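Local coordinates for glutamine amidotransferase type-2 domain-containing protein (Pseudomonas aeruginosa PAO1, PDB 1TE5), which is of unproven function but, as a predicted class-II glutamine amidotransferase of the Ntn fold, probably releases ammonia from glutamine for transfer to an acceptor, at residues 93-96 against 101-104; 171-176 against 180-185; 37-40 against 45-48. All coordinates share one frame; numbering follows the deposited sequence.

Each of the three contacts joins the two strands of an antiparallel beta hairpin, and together they illustrate how an Ntn-type amidotransferase layers one sheet on another. Contacts 1 and 2 belong to the same sheet, where strands 101-108 and 171-175 are neighbours; their centres lie about 12 Å apart, and Thr104 N probably donates to Ser175 O at 2.9 Å. Contact 3 belongs to the facing sheet. Its centre is about 9 Å from that of contact 1, and the two pack together, Pro93 CD 3.5 Å from Gly37 C and Pro93 CG 3.8 Å from Ala39 CB. Contacts 2 and 3 do not touch, their nearest atoms being about 8 Å apart. The second subunit reaches contacts 1 and 3.

Contact 1: residues 93-96 against 101-104; sequences PFIR and RYWT
Arg96 and Trp103 form the hydrogen-bonded pair of this antiparallel ladder. Arg96 N donates to Trp103 O at 3.1 Å, while the return bond from Trp103 N to Arg96 O is shorter, 2.8 Å. Weaker CA-H...O contacts fill in beside them: Ile95 CA approaches Trp103 O at 3.1 Å, and Thr104 CA faces Phe94 O.

The apolar contacts gather on the face that carries Ile95 and Thr104. These two side chains lie side by side and point the same way. Ile95 holds CG1 beside its backbone N (chi1 -52°), which leaves CG2 anti to that N, 4.0 Å from Tyr102 CB, and the methyl meets the tyrosine ring obliquely. Farther along, Pro93 CB touches Thr104 CG2, also at 4.0 Å.

Polar side chains mostly look beyond the hairpin. Arg96 folds back on its own strand, NE donating to Ile95 O at 3.2 Å, and its NH1 forms a salt bridge with Glu130 of helix 128-143. Thr104 OG1 bonds to Tyr41 OH, and Arg101 pairs with Asp178.

Strands 94-98 and 101-108 thus make a beta hairpin at the margin, within this chain, of a six-stranded antiparallel sheet, one of the stacked sheets of the Ntn amidotransferase fold.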
ATOM      1  N   PRO A  93       0.280   6.879   7.064  1.00 23.97           N
ATOM      2  CA  PRO A  93       0.295   5.814   8.076  1.00 25.17           C
ATOM      3  C   PRO A  93       1.136   4.601   7.629  1.00 23.55           C
ATOM      4  O   PRO A  93       1.596   4.559   6.495  1.00 24.94           O
ATOM      5  CB  PRO A  93      -1.186   5.470   8.220  1.00 26.15           C
ATOM      6  CG  PRO A  93      -1.726   5.729   6.862  1.00 28.52           C
ATOM      7  CD  PRO A  93      -1.063   7.015   6.468  1.00 25.48           C
ATOM      8  N   PHE A  94       1.330   3.637   8.532  1.00 21.94           N
ATOM      9  CA  PHE A  94       2.114   2.438   8.236  1.00 23.72           C
ATOM     10  C   PHE A  94       1.233   1.185   8.244  1.00 20.89           C
ATOM     11  O   PHE A  94       0.283   1.088   9.023  1.00 25.94           O
ATOM     12  CB  PHE A  94       3.265   2.290   9.237  1.00 24.01           C
ATOM     13  CG  PHE A  94       4.185   3.474   9.275  1.00 22.68           C
ATOM     14  CD1 PHE A  94       4.119   4.390  10.317  1.00 24.70           C
ATOM     15  CD2 PHE A  94       5.112   3.685   8.258  1.00 19.40           C
ATOM     16  CE1 PHE A  94       4.970   5.499  10.339  1.00 26.09           C
ATOM     17  CE2 PHE A  94       5.963   4.785   8.270  1.00 25.47           C
ATOM     18  CZ  PHE A  94       5.893   5.691   9.311  1.00 28.10           C
ATOM     19  N   ILE A  95       1.553   0.236   7.367  1.00 21.84           N
ATOM     20  CA  ILE A  95       0.792  -1.009   7.255  1.00 21.73           C
ATOM     21  C   ILE A  95       1.668  -2.238   7.479  1.00 21.63           C
ATOM     22  O   ILE A  95       2.843  -2.258   7.107  1.00 21.89           O
ATOM     23  CB  ILE A  95       0.129  -1.138   5.862  1.00 23.03           C
ATOM     24  CG1 ILE A  95      -0.673   0.121   5.533  1.00 25.33           C
ATOM     25  CG2 ILE A  95      -0.771  -2.376   5.803  1.00 23.73           C
ATOM     26  CD1 ILE A  95      -1.350   0.056   4.199  1.00 26.68           C
ATOM     27  N   ARG A  96       1.078  -3.268   8.081  1.00 22.21           N
ATOM     28  CA  ARG A  96       1.765  -4.529   8.344  1.00 28.31           C
ATOM     29  C   ARG A  96       0.726  -5.585   8.684  1.00 29.96           C
ATOM     30  O   ARG A  96      -0.210  -5.311   9.438  1.00 29.08           O
ATOM     31  CB  ARG A  96       2.776  -4.370   9.482  1.00 27.06           C
ATOM     32  CG  ARG A  96       4.125  -4.988   9.159  1.00 33.96           C
ATOM     33  CD  ARG A  96       5.298  -4.179   9.701  1.00 33.60           C
ATOM     34  NE  ARG A  96       5.312  -2.892   9.019  1.00 39.61           N
ATOM     35  CZ  ARG A  96       6.398  -2.151   8.829  1.00 33.86           C
ATOM     36  NH1 ARG A  96       6.293  -0.992   8.207  1.00 38.12           N
ATOM     37  NH2 ARG A  96       7.589  -2.562   9.249  1.00 35.35           N
ATOM     38  N   ARG A 101      -4.652 -10.144   8.672  1.00 24.49           N
ATOM     39  CA  ARG A 101      -5.365  -8.870   8.602  1.00 25.79           C
ATOM     40  C   ARG A 101      -4.318  -7.769   8.388  1.00 24.84           C
ATOM     41  O   ARG A 101      -3.211  -7.860   8.909  1.00 24.59           O
ATOM     42  CB  ARG A 101      -6.111  -8.579   9.914  1.00 28.03           C
ATOM     43  CG  ARG A 101      -6.969  -9.699  10.475  1.00 33.46           C
ATOM     44  CD  ARG A 101      -8.046 -10.179   9.509  1.00 41.08           C
ATOM     45  NE  ARG A 101      -8.954  -9.116   9.094  1.00 47.95           N
ATOM     46  CZ  ARG A 101     -10.272  -9.145   9.269  1.00 47.22           C
ATOM     47  NH1 ARG A 101     -11.008  -8.125   8.849  1.00 48.37           N
ATOM     48  NH2 ARG A 101     -10.851 -10.183   9.875  1.00 43.81           N
ATOM     49  N   TYR A 102      -4.630  -6.760   7.578  1.00 21.76           N
ATOM     50  CA  TYR A 102      -3.672  -5.670   7.385  1.00 20.28           C
ATOM     51  C   TYR A 102      -3.877  -4.672   8.512  1.00 20.78           C
ATOM     52  O   TYR A 102      -4.989  -4.228   8.752  1.00 19.68           O
ATOM     53  CB  TYR A 102      -3.862  -4.982   6.024  1.00 19.47           C
ATOM     54  CG  TYR A 102      -3.379  -5.789   4.831  1.00 20.72           C
ATOM     55  CD1 TYR A 102      -4.264  -6.170   3.819  1.00 17.75           C
ATOM     56  CD2 TYR A 102      -2.036  -6.185   4.710  1.00 22.14           C
ATOM     57  CE1 TYR A 102      -3.836  -6.921   2.733  1.00 16.38           C
ATOM     58  CE2 TYR A 102      -1.605  -6.945   3.621  1.00 20.87           C
ATOM     59  CZ  TYR A 102      -2.509  -7.303   2.644  1.00 22.92           C
ATOM     60  OH  TYR A 102      -2.102  -8.076   1.581  1.00 21.31           O
ATOM     61  N   TRP A 103      -2.824  -4.382   9.256  1.00 22.20           N
ATOM     62  CA  TRP A 103      -2.942  -3.424  10.343  1.00 21.58           C
ATOM     63  C   TRP A 103      -2.485  -2.064   9.859  1.00 18.72           C
ATOM     64  O   TRP A 103      -1.479  -1.966   9.155  1.00 26.53           O
ATOM     65  CB  TRP A 103      -2.103  -3.853  11.549  1.00 20.49           C
ATOM     66  CG  TRP A 103      -2.778  -4.857  12.418  1.00 21.05           C
ATOM     67  CD1 TRP A 103      -3.348  -6.036  12.023  1.00 25.25           C
ATOM     68  CD2 TRP A 103      -2.940  -4.792  13.841  1.00 26.31           C
ATOM     69  NE1 TRP A 103      -3.851  -6.709  13.113  1.00 23.44           N
ATOM     70  CE2 TRP A 103      -3.616  -5.967  14.240  1.00 25.66           C
ATOM     71  CE3 TRP A 103      -2.574  -3.858  14.818  1.00 27.77           C
ATOM     72  CZ2 TRP A 103      -3.928  -6.234  15.572  1.00 23.04           C
ATOM     73  CZ3 TRP A 103      -2.886  -4.125  16.147  1.00 26.09           C
ATOM     74  CH2 TRP A 103      -3.558  -5.304  16.507  1.00 27.28           C
ATOM     75  N   THR A 104      -3.185  -1.016  10.281  1.00 22.11           N
ATOM     76  CA  THR A 104      -2.853   0.353   9.886  1.00 20.58           C
ATOM     77  C   THR A 104      -2.567   1.170  11.152  1.00 19.60           C
ATOM     78  O   THR A 104      -3.280   1.051  12.147  1.00 22.53           O
ATOM     79  CB  THR A 104      -4.003   0.981   9.047  1.00 23.00           C
ATOM     80  OG1 THR A 104      -4.113   0.303   7.785  1.00 26.93           O
ATOM     81  CG2 THR A 104      -3.728   2.444   8.773  1.00 27.66           C
TER

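Contact 2: residues 171-176 against 180-185; sequences NALISD and LFTFCS
Ile174 and Phe181 anchor a beta hairpin within the six-stranded antiparallel sheet of this Ntn-type fold, and the contact is tightest around them. Their backbones are doubly bonded: Ile174 N to Phe181 O at 2.9 Å, and Phe181 N to Ile174 O at only 2.6 Å. The side chains run alongside each other on one face, Ile174 CD1 reaching the edge of the phenylalanine ring, 3.9 Å from Phe181 CD1. Because Phe181 holds CG anti to its backbone N (chi1 -180°), its ring extends toward Cys161 of helix 150-165, while Trp103 and Phe105 pack against Ile174.

The face bearing Leu173 and Thr182 meets through methyls instead. The Leu173 and Thr182 side chains cross at a slant, CD2 of the leucine 3.9 Å from CG2 of the threonine. On the same face Leu180 rests a methyl on the backbone carbonyl of Ile174, its CD1 3.4 Å from Ile174 O. Strand 73-80 covers Leu173 and Leu180 through Ile75.

Near the turn Ser175 CB meets Leu180 CD1 at 4.0 Å, and Ser175 OG is engaged by the turn itself, through Gly177 N and Trp179 O.

The opposite end is the looser one: Ser185 is partly exposed there, and a side chain makes the tie after the regular strand pairing has stopped. Ala172 and Phe183 still exchange two backbone bonds; beyond them Asn171 OD1 accepts from Ser186 N and also from Ser185 N, the latter at 2.8 Å with a nearly straight N-H...O angle of 169°.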
ATOM      1  N   ASN A 171      -0.435  10.073  20.544  1.00 30.21           N
ATOM      2  CA  ASN A 171      -1.812  10.047  20.084  1.00 30.16           C
ATOM      3  C   ASN A 171      -1.718   9.062  18.927  1.00 27.18           C
ATOM      4  O   ASN A 171      -0.832   9.198  18.075  1.00 29.00           O
ATOM      5  CB  ASN A 171      -2.237  11.428  19.585  1.00 30.88           C
ATOM      6  CG  ASN A 171      -2.129  12.490  20.661  1.00 34.37           C
ATOM      7  OD1 ASN A 171      -2.874  12.472  21.636  1.00 35.29           O
ATOM      8  ND2 ASN A 171      -1.187  13.412  20.498  1.00 36.53           N
ATOM      9  N   ALA A 172      -2.575   8.046  18.910  1.00 27.91           N
ATOM     10  CA  ALA A 172      -2.497   7.053  17.847  1.00 25.85           C
ATOM     11  C   ALA A 172      -3.820   6.479  17.387  1.00 22.75           C
ATOM     12  O   ALA A 172      -4.824   6.542  18.096  1.00 23.42           O
ATOM     13  CB  ALA A 172      -1.566   5.928  18.269  1.00 23.73           C
ATOM     14  N   LEU A 173      -3.816   5.972  16.161  1.00 25.08           N
ATOM     15  CA  LEU A 173      -4.978   5.334  15.563  1.00 25.55           C
ATOM     16  C   LEU A 173      -4.466   4.005  15.016  1.00 26.02           C
ATOM     17  O   LEU A 173      -3.446   3.962  14.317  1.00 29.15           O
ATOM     18  CB  LEU A 173      -5.549   6.172  14.415  1.00 26.68           C
ATOM     19  CG  LEU A 173      -5.949   7.625  14.666  1.00 27.96           C
ATOM     20  CD1 LEU A 173      -6.463   8.210  13.366  1.00 23.14           C
ATOM     21  CD2 LEU A 173      -6.995   7.718  15.771  1.00 27.84           C
ATOM     22  N   ILE A 174      -5.139   2.920  15.381  1.00 25.03           N
ATOM     23  CA  ILE A 174      -4.752   1.587  14.925  1.00 24.49           C
ATOM     24  C   ILE A 174      -6.002   0.847  14.459  1.00 21.43           C
ATOM     25  O   ILE A 174      -7.078   1.026  15.020  1.00 20.77           O
ATOM     26  CB  ILE A 174      -4.057   0.803  16.052  1.00 21.23           C
ATOM     27  CG1 ILE A 174      -2.886   1.623  16.596  1.00 27.57           C
ATOM     28  CG2 ILE A 174      -3.570  -0.535  15.524  1.00 21.71           C
ATOM     29  CD1 ILE A 174      -2.335   1.125  17.894  1.00 28.70           C
ATOM     30  N   SER A 175      -5.846  -0.007  13.456  1.00 24.94           N
ATOM     31  CA  SER A 175      -6.985  -0.720  12.956  1.00 24.42           C
ATOM     32  C   SER A 175      -6.548  -1.965  12.230  1.00 26.26           C
ATOM     33  O   SER A 175      -5.410  -2.034  11.762  1.00 27.26           O
ATOM     34  CB  SER A 175      -7.775   0.175  12.002  1.00 23.90           C
ATOM     35  OG  SER A 175      -8.835  -0.511  11.363  1.00 28.33           O
ATOM     36  N   ASP A 176      -7.371  -2.994  12.280  1.00 23.48           N
ATOM     37  CA  ASP A 176      -7.082  -4.189  11.500  1.00 23.98           C
ATOM     38  C   ASP A 176      -8.106  -4.307  10.349  1.00 23.62           C
ATOM     39  O   ASP A 176      -8.228  -5.354   9.703  1.00 25.90           O
ATOM     40  CB  ASP A 176      -7.226  -5.406  12.425  1.00 20.71           C
ATOM     41  CG  ASP A 176      -8.655  -5.876  12.693  1.00 26.93           C
ATOM     42  OD1 ASP A 176      -9.604  -5.073  12.573  1.00 27.37           O
ATOM     43  OD2 ASP A 176      -8.825  -7.066  13.045  1.00 31.16           O
ATOM     44  N   LEU A 180     -11.391   0.169  15.070  1.00 26.11           N
ATOM     45  CA  LEU A 180     -10.467   1.275  14.978  1.00 25.14           C
ATOM     46  C   LEU A 180     -10.139   1.686  16.392  1.00 25.48           C
ATOM     47  O   LEU A 180     -10.976   2.251  17.085  1.00 23.37           O
ATOM     48  CB  LEU A 180     -11.118   2.431  14.209  1.00 27.86           C
ATOM     49  CG  LEU A 180     -10.392   3.767  14.036  1.00 25.90           C
ATOM     50  CD1 LEU A 180      -8.914   3.569  13.838  1.00 29.13           C
ATOM     51  CD2 LEU A 180     -10.990   4.477  12.844  1.00 25.39           C
ATOM     52  N   PHE A 181      -8.944   1.330  16.839  1.00 26.06           N
ATOM     53  CA  PHE A 181      -8.477   1.660  18.171  1.00 25.02           C
ATOM     54  C   PHE A 181      -7.962   3.095  18.194  1.00 25.82           C
ATOM     55  O   PHE A 181      -7.187   3.510  17.338  1.00 21.76           O
ATOM     56  CB  PHE A 181      -7.374   0.692  18.589  1.00 24.57           C
ATOM     57  CG  PHE A 181      -6.819   0.948  19.960  1.00 26.53           C
ATOM     58  CD1 PHE A 181      -5.514   1.399  20.121  1.00 26.57           C
ATOM     59  CD2 PHE A 181      -7.586   0.708  21.091  1.00 27.45           C
ATOM     60  CE1 PHE A 181      -4.981   1.606  21.382  1.00 29.83           C
ATOM     61  CE2 PHE A 181      -7.057   0.914  22.364  1.00 31.44           C
ATOM     62  CZ  PHE A 181      -5.752   1.363  22.506  1.00 31.79           C
ATOM     63  N   THR A 182      -8.388   3.881  19.192  1.00 25.14           N
ATOM     64  CA  THR A 182      -7.859   5.253  19.345  1.00 28.83           C
ATOM     65  C   THR A 182      -7.239   5.364  20.738  1.00 29.52           C
ATOM     66  O   THR A 182      -7.629   4.685  21.696  1.00 29.90           O
ATOM     67  CB  THR A 182      -8.890   6.411  19.230  1.00 26.68           C
ATOM     68  OG1 THR A 182      -9.703   6.482  20.406  1.00 24.85           O
ATOM     69  CG2 THR A 182      -9.758   6.202  18.054  1.00 29.49           C
ATOM     70  N   PHE A 183      -6.248   6.206  20.829  1.00 31.36           N
ATOM     71  CA  PHE A 183      -5.531   6.481  22.073  1.00 30.90           C
ATOM     72  C   PHE A 183      -5.152   7.952  22.098  1.00 32.79           C
ATOM     73  O   PHE A 183      -4.536   8.457  21.160  1.00 31.62           O
ATOM     74  CB  PHE A 183      -4.272   5.620  22.222  1.00 33.99           C
ATOM     75  CG  PHE A 183      -3.601   5.756  23.571  1.00 33.70           C
ATOM     76  CD1 PHE A 183      -4.036   5.000  24.653  1.00 32.93           C
ATOM     77  CD2 PHE A 183      -2.555   6.656  23.765  1.00 32.47           C
ATOM     78  CE1 PHE A 183      -3.442   5.142  25.901  1.00 36.12           C
ATOM     79  CE2 PHE A 183      -1.958   6.801  25.006  1.00 36.92           C
ATOM     80  CZ  PHE A 183      -2.402   6.044  26.075  1.00 36.00           C
ATOM     81  N   CYS A 184      -5.514   8.633  23.177  1.00 31.06           N
ATOM     82  CA  CYS A 184      -5.219  10.048  23.325  1.00 29.33           C
ATOM     83  C   CYS A 184      -4.202  10.312  24.424  1.00 30.51           C
ATOM     84  O   CYS A 184      -4.275   9.734  25.508  1.00 29.20           O
ATOM     85  CB  CYS A 184      -6.505  10.805  23.619  1.00 30.91           C
ATOM     86  SG  CYS A 184      -6.256  12.494  24.145  1.00 33.91           S
ATOM     87  N   SER A 185      -3.239  11.173  24.125  1.00 33.91           N
ATOM     88  CA  SER A 185      -2.197  11.538  25.080  1.00 37.98           C
ATOM     89  C   SER A 185      -2.212  13.057  25.234  1.00 36.67           C
ATOM     90  O   SER A 185      -2.140  13.592  26.345  1.00 37.32           O
ATOM     91  CB  SER A 185      -0.828  11.089  24.564  1.00 38.24           C
ATOM     92  OG  SER A 185      -0.171  10.252  25.498  1.00 40.62           O
TER

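Contact 3: residues 37-40 against 45-48; sequences GIAF and GVRL
Phe40 and Arg47 form a hydrogen-bonded pair near the turn of this hairpin. Arg47 N donates to Phe40 O at 2.8 Å and almost straight, with an N-H...O angle of 170°; Phe40 N returns a bond of 3.1 Å to Arg47 O. Ala39 CA adds a CA-H...O contact to the same Arg47 O, and Val46 CA another to Phe40 O.

The side chains of that pair supply a CH-pi contact. Phe40 CG sits between its backbone N and carbonyl carbon (chi1 60°), a torsion that swings the ring over the neighbouring strand and across the arginine stem. Arg47 CB lies over one ring face, 4.0 Å from the centroid and offset toward the rim, while Arg47 CD comes within 3.5 Å of Phe40 CZ. The extended arginine chain then carries its guanidinium past the ring, whose CE1 lies near the guanidinium edge, the two planes turned 35° apart.

Charge takes over at the far end of Arg47. NE forms a salt bridge with Glu42, and NH1 and NH2 donate to the backbone carbonyls of Asp51 and Gln50 of the second subunit, so one side chain packs its stem on Phe40 and carries its charged end to the second subunit.

On the other face, Ala39 CB meets Leu48 CD1 at 3.8 Å and, more distantly, Val46 CG2. This apolar patch looks onto the facing sheet, whose Ile95, Tyr102 and Thr104 pack against it, together with Pro93 in the loop leading into strand 94-98. Strand 45-51 is outermost within its own chain's sheet; on the inner side, strand 35-42 continues the ladder to strand 73-80.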
ATOM      1  N   GLY A  37      -1.088  11.220   4.545  1.00 26.44           N
ATOM      2  CA  GLY A  37      -1.309   9.810   4.314  1.00 28.30           C
ATOM      3  C   GLY A  37      -2.744   9.444   4.604  1.00 27.50           C
ATOM      4  O   GLY A  37      -3.329   9.902   5.587  1.00 31.11           O
ATOM      5  N   ILE A  38      -3.328   8.636   3.729  1.00 27.28           N
ATOM      6  CA  ILE A  38      -4.707   8.207   3.884  1.00 23.89           C
ATOM      7  C   ILE A  38      -4.832   6.744   3.492  1.00 20.20           C
ATOM      8  O   ILE A  38      -4.593   6.377   2.341  1.00 18.28           O
ATOM      9  CB  ILE A  38      -5.653   9.034   2.988  1.00 29.09           C
ATOM     10  CG1 ILE A  38      -5.573  10.513   3.367  1.00 28.94           C
ATOM     11  CG2 ILE A  38      -7.081   8.527   3.121  1.00 27.25           C
ATOM     12  CD1 ILE A  38      -6.190  11.438   2.352  1.00 34.97           C
ATOM     13  N   ALA A  39      -5.166   5.910   4.470  1.00 20.13           N
ATOM     14  CA  ALA A  39      -5.353   4.489   4.246  1.00 18.39           C
ATOM     15  C   ALA A  39      -6.803   4.185   4.553  1.00 20.72           C
ATOM     16  O   ALA A  39      -7.396   4.806   5.424  1.00 20.22           O
ATOM     17  CB  ALA A  39      -4.444   3.690   5.149  1.00 18.81           C
ATOM     18  N   PHE A  40      -7.404   3.308   3.765  1.00 18.48           N
ATOM     19  CA  PHE A  40      -8.785   2.918   3.989  1.00 20.28           C
ATOM     20  C   PHE A  40      -9.015   1.493   3.509  1.00 16.71           C
ATOM     21  O   PHE A  40      -8.213   0.954   2.748  1.00 20.80           O
ATOM     22  CB  PHE A  40      -9.770   3.910   3.355  1.00 24.96           C
ATOM     23  CG  PHE A  40      -9.633   4.054   1.873  1.00 24.78           C
ATOM     24  CD1 PHE A  40     -10.455   3.325   1.009  1.00 27.88           C
ATOM     25  CD2 PHE A  40      -8.709   4.947   1.333  1.00 28.11           C
ATOM     26  CE1 PHE A  40     -10.363   3.482  -0.382  1.00 28.67           C
ATOM     27  CE2 PHE A  40      -8.603   5.116  -0.049  1.00 32.65           C
ATOM     28  CZ  PHE A  40      -9.434   4.381  -0.910  1.00 31.55           C
ATOM     29  N   GLY A  45      -9.048  -5.870   2.215  1.00 23.27           N
ATOM     30  CA  GLY A  45      -7.996  -5.174   1.496  1.00 21.48           C
ATOM     31  C   GLY A  45      -7.859  -3.727   1.942  1.00 20.97           C
ATOM     32  O   GLY A  45      -8.814  -3.133   2.420  1.00 23.59           O
ATOM     33  N   VAL A  46      -6.670  -3.155   1.778  1.00 23.97           N
ATOM     34  CA  VAL A  46      -6.418  -1.774   2.184  1.00 25.94           C
ATOM     35  C   VAL A  46      -5.756  -0.960   1.075  1.00 23.71           C
ATOM     36  O   VAL A  46      -4.925  -1.472   0.319  1.00 28.51           O
ATOM     37  CB  VAL A  46      -5.534  -1.719   3.469  1.00 26.22           C
ATOM     38  CG1 VAL A  46      -4.245  -2.465   3.261  1.00 25.01           C
ATOM     39  CG2 VAL A  46      -5.221  -0.291   3.846  1.00 30.67           C
ATOM     40  N   ARG A  47      -6.180   0.291   0.933  1.00 23.02           N
ATOM     41  CA  ARG A  47      -5.598   1.191  -0.060  1.00 20.84           C
ATOM     42  C   ARG A  47      -4.794   2.258   0.673  1.00 21.02           C
ATOM     43  O   ARG A  47      -5.234   2.785   1.686  1.00 24.08           O
ATOM     44  CB  ARG A  47      -6.681   1.851  -0.908  1.00 23.96           C
ATOM     45  CG  ARG A  47      -7.460   0.890  -1.775  1.00 30.39           C
ATOM     46  CD  ARG A  47      -8.316   1.643  -2.757  1.00 31.82           C
ATOM     47  NE  ARG A  47      -9.188   0.768  -3.535  1.00 31.02           N
ATOM     48  CZ  ARG A  47      -8.868   0.224  -4.705  1.00 29.05           C
ATOM     49  NH1 ARG A  47      -9.739  -0.554  -5.327  1.00 26.89           N
ATOM     50  NH2 ARG A  47      -7.678   0.455  -5.251  1.00 27.28           N
ATOM     51  N   LEU A  48      -3.615   2.576   0.162  1.00 20.15           N
ATOM     52  CA  LEU A  48      -2.766   3.571   0.796  1.00 22.14           C
ATOM     53  C   LEU A  48      -2.240   4.612  -0.190  1.00 21.78           C
ATOM     54  O   LEU A  48      -1.641   4.274  -1.218  1.00 23.91           O
ATOM     55  CB  LEU A  48      -1.586   2.886   1.493  1.00 22.03           C
ATOM     56  CG  LEU A  48      -0.556   3.781   2.193  1.00 25.65           C
ATOM     57  CD1 LEU A  48      -1.187   4.516   3.376  1.00 24.67           C
ATOM     58  CD2 LEU A  48       0.613   2.932   2.644  1.00 21.11           C
TER